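Local coordinates for exported protein (Bacteroides fragilis, PDB 4JX0), which is of unknown function but binds magnesium and joins a BT_3987-like N-terminal domain to a C-terminal domain of the F5/F8 type C kind, at residues 181-186 with 273-278; 222-227 with 299-304; 242-247 with 281-286; 251-256 with 310-315. One frame throughout, in Å; residues are numbered along the deposited sequence.

Interaction 1 (181-186 with 273-278)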
loop_
_atom_site.group_PDB
_atom_site.type_symbol
_atom_site.label_atom_id
_atom_site.label_comp_id
_atom_site.label_asym_id
_atom_site.label_seq_id
_atom_site.Cartn_x
_atom_site.Cartn_y
_atom_site.Cartn_z
ATOM N N SER A 181 -12.962 13.613 3.637
ATOM C CA SER A 181 -12.024 14.489 2.945
ATOM C C SER A 181 -12.727 15.584 2.097
ATOM O O SER A 181 -12.104 16.155 1.197
ATOM C CB SER A 181 -11.134 13.643 2.045
ATOM O OG SER A 181 -10.642 12.498 2.726
ATOM N N SER A 182 -13.995 15.914 2.411
ATOM C CA SER A 182 -14.736 16.939 1.681
ATOM C C SER A 182 -14.182 18.343 1.932
ATOM O O SER A 182 -14.473 19.245 1.149
ATOM C CB SER A 182 -16.203 16.916 2.080
ATOM O OG SER A 182 -16.377 17.446 3.381
ATOM N N ASN A 183 -13.469 18.554 3.063
ATOM C CA ASN A 183 -12.904 19.845 3.451
ATOM C C ASN A 183 -13.998 20.876 3.799
ATOM O O ASN A 183 -13.704 22.068 3.895
ATOM C CB ASN A 183 -11.974 20.396 2.370
ATOM C CG ASN A 183 -10.885 21.262 2.928
ATOM O OD1 ASN A 183 -10.142 20.837 3.805
ATOM N ND2 ASN A 183 -10.782 22.505 2.464
ATOM N N LYS A 184 -15.228 20.421 4.079
ATOM C CA LYS A 184 -16.316 21.305 4.470
ATOM C C LYS A 184 -16.018 21.791 5.885
ATOM O O LYS A 184 -15.458 21.033 6.681
ATOM C CB LYS A 184 -17.658 20.543 4.389
ATOM C CG LYS A 184 -18.900 21.368 4.711
ATOM C CD LYS A 184 -20.176 20.545 4.514
ATOM C CE LYS A 184 -21.425 21.275 4.954
ATOM N NZ LYS A 184 -22.639 20.425 4.822
ATOM N N LYS A 185 -16.340 23.057 6.184
ATOM C CA LYS A 185 -16.119 23.659 7.508
ATOM C C LYS A 185 -16.777 22.804 8.590
ATOM O O LYS A 185 -17.911 22.349 8.401
ATOM C CB LYS A 185 -16.683 25.089 7.530
ATOM C CG LYS A 185 -16.459 25.859 8.823
ATOM C CD LYS A 185 -16.727 27.353 8.626
ATOM C CE LYS A 185 -16.455 28.169 9.865
ATOM N NZ LYS A 185 -16.683 29.626 9.639
ATOM N N ILE A 186 -16.057 22.548 9.698
ATOM C CA ILE A 186 -16.577 21.727 10.785
ATOM C C ILE A 186 -17.519 22.562 11.606
ATOM O O ILE A 186 -17.132 23.638 12.098
ATOM C CB ILE A 186 -15.457 21.098 11.657
ATOM C CG1 ILE A 186 -14.701 20.036 10.851
ATOM C CG2 ILE A 186 -16.051 20.462 12.938
ATOM C CD1 ILE A 186 -13.347 19.702 11.363
ATOM N N GLY A 273 -8.466 6.154 8.964
ATOM C CA GLY A 273 -8.571 6.420 7.540
ATOM C C GLY A 273 -7.531 7.398 7.042
ATOM O O GLY A 273 -6.691 7.889 7.802
ATOM N N VAL A 274 -7.590 7.681 5.747
ATOM C CA VAL A 274 -6.682 8.603 5.100
ATOM C C VAL A 274 -7.442 9.868 4.723
ATOM O O VAL A 274 -8.468 9.803 4.030
ATOM C CB VAL A 274 -6.017 7.962 3.856
ATOM C CG1 VAL A 274 -5.114 8.964 3.131
ATOM C CG2 VAL A 274 -5.232 6.709 4.245
ATOM N N PHE A 275 -6.922 11.023 5.160
ATOM C CA PHE A 275 -7.436 12.312 4.732
ATOM C C PHE A 275 -6.765 12.567 3.404
ATOM O O PHE A 275 -5.579 12.284 3.293
ATOM C CB PHE A 275 -7.115 13.405 5.751
ATOM C CG PHE A 275 -7.513 14.789 5.286
ATOM C CD1 PHE A 275 -8.845 15.166 5.238
ATOM C CD2 PHE A 275 -6.551 15.726 4.938
ATOM C CE1 PHE A 275 -9.206 16.454 4.856
ATOM C CE2 PHE A 275 -6.920 17.009 4.548
ATOM C CZ PHE A 275 -8.243 17.363 4.513
ATOM N N ASP A 276 -7.511 12.975 2.378
ATOM C CA ASP A 276 -6.954 13.247 1.047
ATOM C C ASP A 276 -7.893 14.211 0.337
ATOM O O ASP A 276 -8.801 13.777 -0.382
ATOM C CB ASP A 276 -6.753 11.936 0.256
ATOM C CG ASP A 276 -6.172 12.083 -1.145
ATOM O OD1 ASP A 276 -5.566 13.138 -1.434
ATOM O OD2 ASP A 276 -6.293 11.125 -1.945
ATOM N N ARG A 277 -7.722 15.521 0.600
ATOM C CA ARG A 277 -8.623 16.531 0.049
ATOM C C ARG A 277 -8.282 16.877 -1.393
ATOM O O ARG A 277 -7.179 16.607 -1.876
ATOM C CB ARG A 277 -8.676 17.807 0.898
ATOM C CG ARG A 277 -7.354 18.525 1.117
ATOM C CD ARG A 277 -7.572 19.929 1.637
ATOM N NE ARG A 277 -6.298 20.604 1.878
ATOM C CZ ARG A 277 -6.143 21.908 2.079
ATOM N NH1 ARG A 277 -7.191 22.724 2.056
ATOM N NH2 ARG A 277 -4.937 22.409 2.298
ATOM N N LYS A 278 -9.279 17.444 -2.080
ATOM C CA LYS A 278 -9.206 17.866 -3.471
ATOM C C LYS A 278 -9.337 19.398 -3.601
ATOM O O LYS A 278 -9.193 19.911 -4.695
ATOM C CB LYS A 278 -10.325 17.156 -4.259
ATOM C CG LYS A 278 -10.002 15.692 -4.608
ATOM C CD LYS A 278 -11.136 14.725 -4.255
ATOM C CE LYS A 278 -11.195 14.398 -2.773
ATOM N NZ LYS A 278 -12.519 13.841 -2.371
#
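The loop 181-186 of the C-terminal beta sandwich packs S181 and N183 against F275 and D276 at the end of strand 269-276 and R277 just after it. One hydrogen bond joins the two segments. D276 N donates to S181 OG over 3.2 Å, with an N-H...O angle of 157°. S181 OG lies beside its own backbone N, anti to the carbonyl carbon (chi1 -46°). This puts the hydroxyl against the strand backbone. S181 CB comes within 3.4 Å of D276 O. The F275 ring borders both S181 and N183. S181 CA approaches it obliquely, 3.9 Å from F275 CE1. N183 OD1 sits at the ring edge, 4.0 Å from F275 CZ. R277 N lies over the centre of one face. N183 and R277 cross obliquely, their amide and guanidinium planes 43° apart. N183 OD1 touches R277 CD at 3.5 Å. N183 ND2 comes to the guanidinium edge, 3.6 Å from R277 NH1; both are donors. The polar ends are held elsewhere. N183 OD1 accepts from Y285 N, while R277 NH1 forms a salt bridge with D281 and NH2 bonds to L255 O. Within the loop, S182 OG accepts from K184 N and closes an ST turn. The contact bridges two sheets. The loop follows strand 179-180, which pairs with strand 283-294. Strand 269-276 is the outermost strand on one side of the five-stranded sheet. It pairs with strand 255-263, whose K256 forms a salt bridge with D276, and F275 also packs on I286 of strand 283-294.

Interaction 2 (222-227 with 299-304)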
loop_
_atom_site.group_PDB
_atom_site.type_symbol
_atom_site.label_atom_id
_atom_site.label_comp_id
_atom_site.label_asym_id
_atom_site.label_seq_id
_atom_site.Cartn_x
_atom_site.Cartn_y
_atom_site.Cartn_z
ATOM N N SER A 222 9.595 17.380 7.263
ATOM C CA SER A 222 10.640 17.253 6.240
ATOM C C SER A 222 10.617 15.877 5.529
ATOM O O SER A 222 11.295 15.735 4.517
ATOM C CB SER A 222 12.009 17.487 6.855
ATOM O OG SER A 222 12.067 18.784 7.421
ATOM N N ASN A 223 9.855 14.878 6.017
ATOM C CA ASN A 223 9.779 13.570 5.355
ATOM C C ASN A 223 8.504 12.832 5.778
ATOM O O ASN A 223 7.819 13.266 6.706
ATOM C CB ASN A 223 11.035 12.711 5.625
ATOM C CG ASN A 223 11.364 12.473 7.080
ATOM O OD1 ASN A 223 10.553 11.950 7.844
ATOM N ND2 ASN A 223 12.589 12.767 7.489
ATOM N N ALA A 224 8.196 11.720 5.089
ATOM C CA ALA A 224 7.017 10.899 5.361
ATOM C C ALA A 224 7.037 10.249 6.752
ATOM O O ALA A 224 5.965 9.873 7.241
ATOM C CB ALA A 224 6.887 9.814 4.310
ATOM N N ASN A 225 8.224 10.089 7.382
ATOM C CA ASN A 225 8.313 9.468 8.708
ATOM C C ASN A 225 8.013 10.445 9.836
ATOM O O ASN A 225 7.835 9.992 10.964
ATOM C CB ASN A 225 9.685 8.829 8.935
ATOM C CG ASN A 225 9.974 7.702 7.970
ATOM O OD1 ASN A 225 9.105 6.870 7.666
ATOM N ND2 ASN A 225 11.205 7.636 7.473
ATOM N N ASN A 226 7.941 11.764 9.566
ATOM C CA ASN A 226 7.600 12.726 10.618
ATOM C C ASN A 226 6.128 12.622 10.966
ATOM O O ASN A 226 5.319 12.219 10.123
ATOM C CB ASN A 226 7.906 14.169 10.215
ATOM C CG ASN A 226 9.335 14.465 9.866
ATOM O OD1 ASN A 226 9.621 15.044 8.817
ATOM N ND2 ASN A 226 10.262 14.153 10.747
ATOM N N TYR A 227 5.783 12.994 12.201
ATOM C CA TYR A 227 4.405 12.968 12.680
ATOM C C TYR A 227 4.117 14.172 13.575
ATOM O O TYR A 227 5.038 14.852 14.042
ATOM C CB TYR A 227 4.122 11.661 13.454
ATOM C CG TYR A 227 4.981 11.481 14.693
ATOM C CD1 TYR A 227 4.604 12.027 15.915
ATOM C CD2 TYR A 227 6.183 10.786 14.634
ATOM C CE1 TYR A 227 5.398 11.879 17.052
ATOM C CE2 TYR A 227 6.978 10.618 15.767
ATOM C CZ TYR A 227 6.588 11.177 16.974
ATOM O OH TYR A 227 7.359 11.042 18.111
ATOM N N PHE A 299 -1.102 12.540 13.338
ATOM C CA PHE A 299 -1.111 12.680 11.888
ATOM C C PHE A 299 0.208 12.165 11.355
ATOM O O PHE A 299 1.255 12.608 11.827
ATOM C CB PHE A 299 -1.329 14.142 11.499
ATOM C CG PHE A 299 -2.654 14.671 11.986
ATOM C CD1 PHE A 299 -3.834 14.320 11.348
ATOM C CD2 PHE A 299 -2.722 15.531 13.071
ATOM C CE1 PHE A 299 -5.056 14.812 11.792
ATOM C CE2 PHE A 299 -3.950 16.008 13.522
ATOM C CZ PHE A 299 -5.108 15.641 12.885
ATOM N N GLU A 300 0.166 11.209 10.413
ATOM C CA GLU A 300 1.358 10.592 9.826
ATOM C C GLU A 300 1.308 10.657 8.304
ATOM O O GLU A 300 0.254 10.901 7.729
ATOM C CB GLU A 300 1.459 9.113 10.260
ATOM C CG GLU A 300 1.444 8.884 11.759
ATOM C CD GLU A 300 1.493 7.427 12.172
ATOM O OE1 GLU A 300 0.930 6.581 11.439
ATOM O OE2 GLU A 300 2.055 7.135 13.252
ATOM N N ASN A 301 2.460 10.426 7.656
ATOM C CA ASN A 301 2.578 10.395 6.200
ATOM C C ASN A 301 1.937 11.649 5.564
ATOM O O ASN A 301 1.159 11.562 4.606
ATOM C CB ASN A 301 1.921 9.102 5.699
ATOM C CG ASN A 301 2.315 8.721 4.302
ATOM O OD1 ASN A 301 3.492 8.753 3.939
ATOM N ND2 ASN A 301 1.341 8.366 3.478
HETATM N N MSE A 302 2.292 12.822 6.098
HETATM C CA MSE A 302 1.703 14.086 5.651
HETATM C C MSE A 302 2.336 14.544 4.343
HETATM O O MSE A 302 3.523 14.888 4.319
HETATM C CB MSE A 302 1.847 15.164 6.728
HETATM C CG MSE A 302 1.312 14.731 8.085
HETATM SE SE MSE A 302 1.486 16.112 9.407
HETATM C CE MSE A 302 -0.191 17.024 9.089
HETATM N N MSE A 303 1.535 14.530 3.256
HETATM C CA MSE A 303 1.943 14.938 1.913
HETATM C C MSE A 303 1.295 16.248 1.491
HETATM O O MSE A 303 0.104 16.456 1.737
HETATM C CB MSE A 303 1.553 13.872 0.894
HETATM C CG MSE A 303 2.355 13.965 -0.386
HETATM SE SE MSE A 303 1.616 12.901 -1.794
HETATM C CE MSE A 303 0.120 13.996 -2.322
ATOM N N ALA A 304 2.067 17.100 0.786
ATOM C CA ALA A 304 1.580 18.370 0.251
ATOM C C ALA A 304 0.943 18.163 -1.131
ATOM O O ALA A 304 1.106 17.097 -1.721
ATOM C CB ALA A 304 2.724 19.366 0.153
#
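Y227 and F299 make the closest approach of this contact. Y227 CA lies 3.3 Å from F299 O in a CA-H...O contact, and Y227 CB is 3.4 Å from the same oxygen. Nearby, Y227 CB meets E300 CG at 4.2 Å. The Y227 ring then leaves the other segment. CG stands between the backbone N and the carbonyl carbon (chi1 62°), and the ring makes a cation-pi contact with R298. E300 is held by a salt bridge to R259. At the other end contact thins to A224 and N301. A224 CB touches N301 OD1 at 3.6 Å, and N301 CA makes a CA-H...O contact of 3.6 Å with A224 O. N225, at the turn, is exposed and its side chain starts away from 299-304. The loop is braced from inside. N226 OD1 accepts from S222 N and N223 N, each at 2.8 Å, and the two donors come from opposite faces of its amide plane. N223 to N226 form a type I beta turn. The chain turns a corner at N301, so the strand parts before and after it belong to different sheets or faces. The whole is a turn leading into an antiparallel strand pair, 227-232 beside 296-304, within the five-stranded sheet of the C-terminal beta sandwich.

Interaction 3 (242-247 with 281-286)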
loop_
_atom_site.group_PDB
_atom_site.type_symbol
_atom_site.label_atom_id
_atom_site.label_comp_id
_atom_site.label_asym_id
_atom_site.label_seq_id
_atom_site.Cartn_x
_atom_site.Cartn_y
_atom_site.Cartn_z
ATOM N N ARG A 242 -9.196 21.421 12.371
ATOM C CA ARG A 242 -8.902 22.483 11.405
ATOM C C ARG A 242 -7.405 22.685 11.473
ATOM O O ARG A 242 -6.903 23.156 12.496
ATOM C CB ARG A 242 -9.672 23.776 11.730
ATOM C CG ARG A 242 -9.300 25.050 10.928
ATOM C CD ARG A 242 -9.477 26.325 11.756
ATOM N NE ARG A 242 -10.269 27.372 11.086
ATOM C CZ ARG A 242 -9.788 28.417 10.404
ATOM N NH1 ARG A 242 -8.477 28.580 10.250
ATOM N NH2 ARG A 242 -10.617 29.304 9.867
ATOM N N LEU A 243 -6.688 22.278 10.423
ATOM C CA LEU A 243 -5.238 22.420 10.332
ATOM C C LEU A 243 -4.914 23.542 9.346
ATOM O O LEU A 243 -5.133 23.371 8.146
ATOM C CB LEU A 243 -4.573 21.100 9.876
ATOM C CG LEU A 243 -4.209 20.110 10.969
ATOM C CD1 LEU A 243 -5.432 19.620 11.693
ATOM C CD2 LEU A 243 -3.433 18.940 10.392
ATOM N N ASP A 244 -4.425 24.686 9.836
ATOM C CA ASP A 244 -4.037 25.777 8.946
ATOM C C ASP A 244 -2.735 25.413 8.300
ATOM O O ASP A 244 -1.793 25.059 8.999
ATOM C CB ASP A 244 -3.921 27.112 9.679
ATOM C CG ASP A 244 -5.276 27.669 9.985
ATOM O OD1 ASP A 244 -5.962 27.100 10.867
ATOM O OD2 ASP A 244 -5.720 28.587 9.250
ATOM N N THR A 245 -2.680 25.478 6.982
ATOM C CA THR A 245 -1.516 25.066 6.224
ATOM C C THR A 245 -1.147 26.165 5.228
ATOM O O THR A 245 -1.745 27.241 5.235
ATOM C CB THR A 245 -1.821 23.696 5.589
ATOM O OG1 THR A 245 -0.623 23.120 5.075
ATOM C CG2 THR A 245 -2.890 23.755 4.504
ATOM N N ASN A 246 -0.138 25.901 4.404
ATOM C CA ASN A 246 0.361 26.870 3.436
ATOM C C ASN A 246 -0.688 27.188 2.370
ATOM O O ASN A 246 -1.488 26.320 2.030
ATOM C CB ASN A 246 1.626 26.334 2.768
ATOM C CG ASN A 246 2.486 27.414 2.191
ATOM O OD1 ASN A 246 2.160 28.003 1.165
ATOM N ND2 ASN A 246 3.587 27.730 2.852
ATOM N N THR A 247 -0.658 28.416 1.814
ATOM C CA THR A 247 -1.593 28.860 0.765
ATOM C C THR A 247 -0.920 28.950 -0.615
ATOM O O THR A 247 -1.410 29.682 -1.473
ATOM C CB THR A 247 -2.160 30.243 1.128
ATOM O OG1 THR A 247 -1.086 31.186 1.191
ATOM C CG2 THR A 247 -2.963 30.238 2.410
ATOM N N ASP A 281 -6.424 25.283 -0.531
ATOM C CA ASP A 281 -6.516 26.528 0.252
ATOM C C ASP A 281 -5.709 26.350 1.545
ATOM O O ASP A 281 -5.180 25.262 1.787
ATOM C CB ASP A 281 -7.982 26.976 0.528
ATOM C CG ASP A 281 -8.864 26.005 1.284
ATOM O OD1 ASP A 281 -8.343 25.292 2.170
ATOM O OD2 ASP A 281 -10.095 26.014 1.045
ATOM N N GLY A 282 -5.602 27.411 2.337
ATOM C CA GLY A 282 -4.851 27.387 3.582
ATOM C C GLY A 282 -5.535 26.770 4.784
ATOM O O GLY A 282 -4.903 26.701 5.835
ATOM N N ILE A 283 -6.825 26.373 4.696
ATOM C CA ILE A 283 -7.537 25.773 5.836
ATOM C C ILE A 283 -7.966 24.343 5.495
ATOM O O ILE A 283 -8.888 24.148 4.695
ATOM C CB ILE A 283 -8.755 26.618 6.282
ATOM C CG1 ILE A 283 -8.348 28.081 6.628
ATOM C CG2 ILE A 283 -9.421 25.965 7.502
ATOM C CD1 ILE A 283 -9.034 29.082 5.854
ATOM N N ALA A 284 -7.315 23.347 6.125
ATOM C CA ALA A 284 -7.643 21.935 5.933
ATOM C C ALA A 284 -8.579 21.491 7.043
ATOM O O ALA A 284 -8.220 21.636 8.209
ATOM C CB ALA A 284 -6.377 21.091 5.939
ATOM N N TYR A 285 -9.781 20.990 6.701
ATOM C CA TYR A 285 -10.759 20.506 7.679
ATOM C C TYR A 285 -10.786 19.001 7.612
ATOM O O TYR A 285 -11.235 18.451 6.601
ATOM C CB TYR A 285 -12.162 21.081 7.418
ATOM C CG TYR A 285 -12.313 22.533 7.803
ATOM C CD1 TYR A 285 -12.475 22.908 9.133
ATOM C CD2 TYR A 285 -12.347 23.531 6.838
ATOM C CE1 TYR A 285 -12.656 24.244 9.494
ATOM C CE2 TYR A 285 -12.536 24.868 7.183
ATOM C CZ TYR A 285 -12.693 25.220 8.510
ATOM O OH TYR A 285 -12.790 26.550 8.825
ATOM N N ILE A 286 -10.260 18.327 8.649
ATOM C CA ILE A 286 -10.229 16.862 8.728
ATOM C C ILE A 286 -11.392 16.464 9.615
ATOM O O ILE A 286 -11.398 16.876 10.772
ATOM C CB ILE A 286 -8.861 16.378 9.275
ATOM C CG1 ILE A 286 -7.705 17.009 8.458
ATOM C CG2 ILE A 286 -8.794 14.843 9.270
ATOM C CD1 ILE A 286 -6.375 16.731 8.933
HETATM O O HOH W 1 -13.380 27.088 11.444
#
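L243 and A284 form an antiparallel hydrogen-bonded pair. L243 N donates to A284 O over 2.8 Å, and A284 N returns a bond of 3.0 Å to L243 O. Beyond the pair, T245 N donates to G282 O at 2.8 Å, with an N-H...O angle of 169°. R242 and D244 lie on one face of the sheet. R242 NH1 forms a salt bridge with D244 OD2 at 2.9 Å and a hydrogen bond to D244 OD1, which uses its syn lone pair. The carboxylate carbon lies in the guanidinium plane. I283 CG2 sits over the centre of the guanidinium, 3.8 Å above its plane. R242 and Y285 run side by side and point the same way, but their planes are 81° apart. A water lies in both planes and bridges them, accepting from R242 NE at 3.1 Å and lying 2.7 Å from Y285 OH. On the opposite face L243 CD2 meets I286 CD1 at 4.0 Å. D281 OD1 accepts from I283 N in an Asx turn and forms a salt bridge with R277. Strand 235-244 lies between strands 283-294 and 312-319. D244 bonds through its backbone to N314 and E315. L243 and I286 face M302, F299, L255 and V260 of the five-stranded sheet.

Interaction 4 (251-256 with 310-315). With MG (magnesium ion), chain D.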
loop_
_atom_site.group_PDB
_atom_site.type_symbol
_atom_site.label_atom_id
_atom_site.label_comp_id
_atom_site.label_asym_id
_atom_site.label_seq_id
_atom_site.Cartn_x
_atom_site.Cartn_y
_atom_site.Cartn_z
ATOM N N GLY A 251 1.048 24.607 -4.472
ATOM C CA GLY A 251 0.761 23.584 -3.489
ATOM C C GLY A 251 1.938 23.205 -2.619
ATOM O O GLY A 251 1.837 22.217 -1.889
ATOM N N SER A 252 3.048 23.997 -2.636
ATOM C CA SER A 252 4.205 23.681 -1.790
ATOM C C SER A 252 3.877 23.946 -0.331
ATOM O O SER A 252 3.347 25.006 0.000
ATOM C CB SER A 252 5.445 24.468 -2.203
ATOM O OG SER A 252 5.181 25.858 -2.198
ATOM N N TYR A 253 4.112 22.926 0.519
ATOM C CA TYR A 253 3.855 22.941 1.952
ATOM C C TYR A 253 2.354 23.016 2.313
ATOM O O TYR A 253 2.034 23.122 3.496
ATOM C CB TYR A 253 4.626 24.069 2.640
ATOM C CG TYR A 253 6.089 24.100 2.266
ATOM C CD1 TYR A 253 6.903 22.993 2.467
ATOM C CD2 TYR A 253 6.659 25.232 1.695
ATOM C CE1 TYR A 253 8.250 23.011 2.120
ATOM C CE2 TYR A 253 8.007 25.264 1.343
ATOM C CZ TYR A 253 8.802 24.150 1.558
ATOM O OH TYR A 253 10.138 24.156 1.231
HETATM N N MSE A 254 1.441 22.870 1.330
HETATM C CA MSE A 254 -0.005 22.895 1.556
HETATM C C MSE A 254 -0.463 21.467 1.777
HETATM O O MSE A 254 -0.387 20.677 0.842
HETATM C CB MSE A 254 -0.719 23.522 0.337
HETATM C CG MSE A 254 -2.246 23.408 0.375
HETATM SE SE MSE A 254 -3.132 24.350 -1.060
HETATM C CE MSE A 254 -2.614 23.419 -2.456
ATOM N N LEU A 255 -0.933 21.128 2.978
ATOM C CA LEU A 255 -1.398 19.773 3.294
ATOM C C LEU A 255 -2.482 19.286 2.331
ATOM O O LEU A 255 -3.516 19.939 2.195
ATOM C CB LEU A 255 -1.949 19.729 4.740
ATOM C CG LEU A 255 -2.619 18.436 5.212
ATOM C CD1 LEU A 255 -1.670 17.253 5.103
ATOM C CD2 LEU A 255 -3.094 18.579 6.638
ATOM N N LYS A 256 -2.233 18.135 1.675
ATOM C CA LYS A 256 -3.191 17.469 0.792
ATOM C C LYS A 256 -3.748 16.251 1.469
ATOM O O LYS A 256 -4.969 16.119 1.581
ATOM C CB LYS A 256 -2.540 17.042 -0.527
ATOM C CG LYS A 256 -3.577 16.632 -1.586
ATOM C CD LYS A 256 -3.174 15.424 -2.389
ATOM C CE LYS A 256 -4.030 15.248 -3.618
ATOM N NZ LYS A 256 -5.478 15.113 -3.306
ATOM N N SER A 310 6.394 17.246 2.797
ATOM C CA SER A 310 6.719 18.369 3.664
ATOM C C SER A 310 5.527 19.299 3.683
ATOM O O SER A 310 5.203 19.852 2.637
ATOM C CB SER A 310 7.965 19.094 3.169
ATOM O OG SER A 310 8.205 20.273 3.920
ATOM N N VAL A 311 4.837 19.426 4.825
ATOM C CA VAL A 311 3.661 20.285 4.942
ATOM C C VAL A 311 3.840 21.255 6.103
ATOM O O VAL A 311 4.481 20.920 7.097
ATOM C CB VAL A 311 2.335 19.475 5.098
ATOM C CG1 VAL A 311 2.281 18.302 4.128
ATOM C CG2 VAL A 311 2.125 18.990 6.528
ATOM N N ASP A 312 3.196 22.424 5.994
ATOM C CA ASP A 312 3.137 23.438 7.039
ATOM C C ASP A 312 1.908 23.220 7.874
ATOM O O ASP A 312 0.858 22.939 7.313
ATOM C CB ASP A 312 3.036 24.860 6.438
ATOM C CG ASP A 312 4.295 25.479 5.890
ATOM O OD1 ASP A 312 5.349 24.821 5.939
ATOM O OD2 ASP A 312 4.221 26.624 5.384
ATOM N N VAL A 313 2.007 23.378 9.194
ATOM C CA VAL A 313 0.845 23.378 10.078
ATOM C C VAL A 313 1.062 24.623 10.927
ATOM O O VAL A 313 2.014 24.687 11.696
ATOM C CB VAL A 313 0.584 22.072 10.862
ATOM C CG1 VAL A 313 -0.713 22.173 11.653
ATOM C CG2 VAL A 313 0.495 20.885 9.905
ATOM N N ASN A 314 0.280 25.668 10.641
ATOM C CA ASN A 314 0.381 26.993 11.252
ATOM C C ASN A 314 -0.459 27.129 12.518
ATOM O O ASN A 314 -0.161 27.983 13.356
ATOM C CB ASN A 314 -0.075 28.043 10.236
ATOM C CG ASN A 314 0.686 28.003 8.936
ATOM O OD1 ASN A 314 1.752 27.398 8.838
ATOM N ND2 ASN A 314 0.139 28.620 7.897
ATOM N N GLU A 315 -1.534 26.327 12.633
ATOM C CA GLU A 315 -2.453 26.351 13.771
ATOM C C GLU A 315 -3.297 25.076 13.748
ATOM O O GLU A 315 -3.666 24.630 12.667
ATOM C CB GLU A 315 -3.343 27.606 13.682
ATOM C CG GLU A 315 -4.266 27.843 14.859
ATOM C CD GLU A 315 -3.663 28.448 16.110
ATOM O OE1 GLU A 315 -2.433 28.681 16.151
ATOM O OE2 GLU A 315 -4.445 28.691 17.058
HETATM MG MG MG D . -0.479 29.390 14.987
HETATM O O HOH W 2 1.376 30.000 14.033
#
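The Y253 ring and the D312 carboxylate are nearly parallel, 4° apart, yet do not stack. D312 OD1 approaches the ring obliquely, and its nearest atom is Y253 CB at 3.5 Å. S310 OG lies at the ring edge, near the plane, 3.3 Å from Y253 CE1. Y253 CG is anti to the carbonyl carbon, beside the backbone N (chi1 -50°). Both polar partners of the ring also bond elsewhere: S310 OG bonds to T221 O, and D312 OD2 accepts from N246 ND2. The backbones are joined by one hydrogen bond. D312 N donates to Y253 O at 2.8 Å, almost straight at 172°. Y253 CA adds a CA-H...O contact of 3.4 Å to S310 O. Y253 is part of a type II turn from G251 to M254. On the buried side L255 CD1 meets V311 CG1 at 4.2 Å. Further along the second segment is the metal site. N314 O binds the magnesium ion at 2.2 Å and E315 OE1 at 2.4 Å. A water, S208 O, D211 OD1 and N213 O complete the six ligands. The contact brings together the starts of two strands from different sheets. Strand 255-263 lies between 296-304 and 269-276, while 312-319 pairs with 235-244. L255, V311 and V313 all pack on M302, and L243 touches L255 and V313 from strand 235-244.

Overall arrangement
All four contacts lie in the C-terminal beta-sandwich domain. Interactions 3 and 4 are closest, with centres about 7 Å apart; D244 O and N314 N probably share a hydrogen bond there, next to the magnesium site. Interactions 1 and 2 are farthest apart, their centres about 17 Å from each other. The first segments come in the order 1, 2, 3, 4 and the second in the order 1, 3, 2, 4. Interaction 3 is therefore nested inside 2, while every other pair alternates along the chain. Interactions 1, 2 and 4 reach the five-stranded sheet, and 3 and 4 share the other. Interactions 1 and 4 connect the two sheets of the domain.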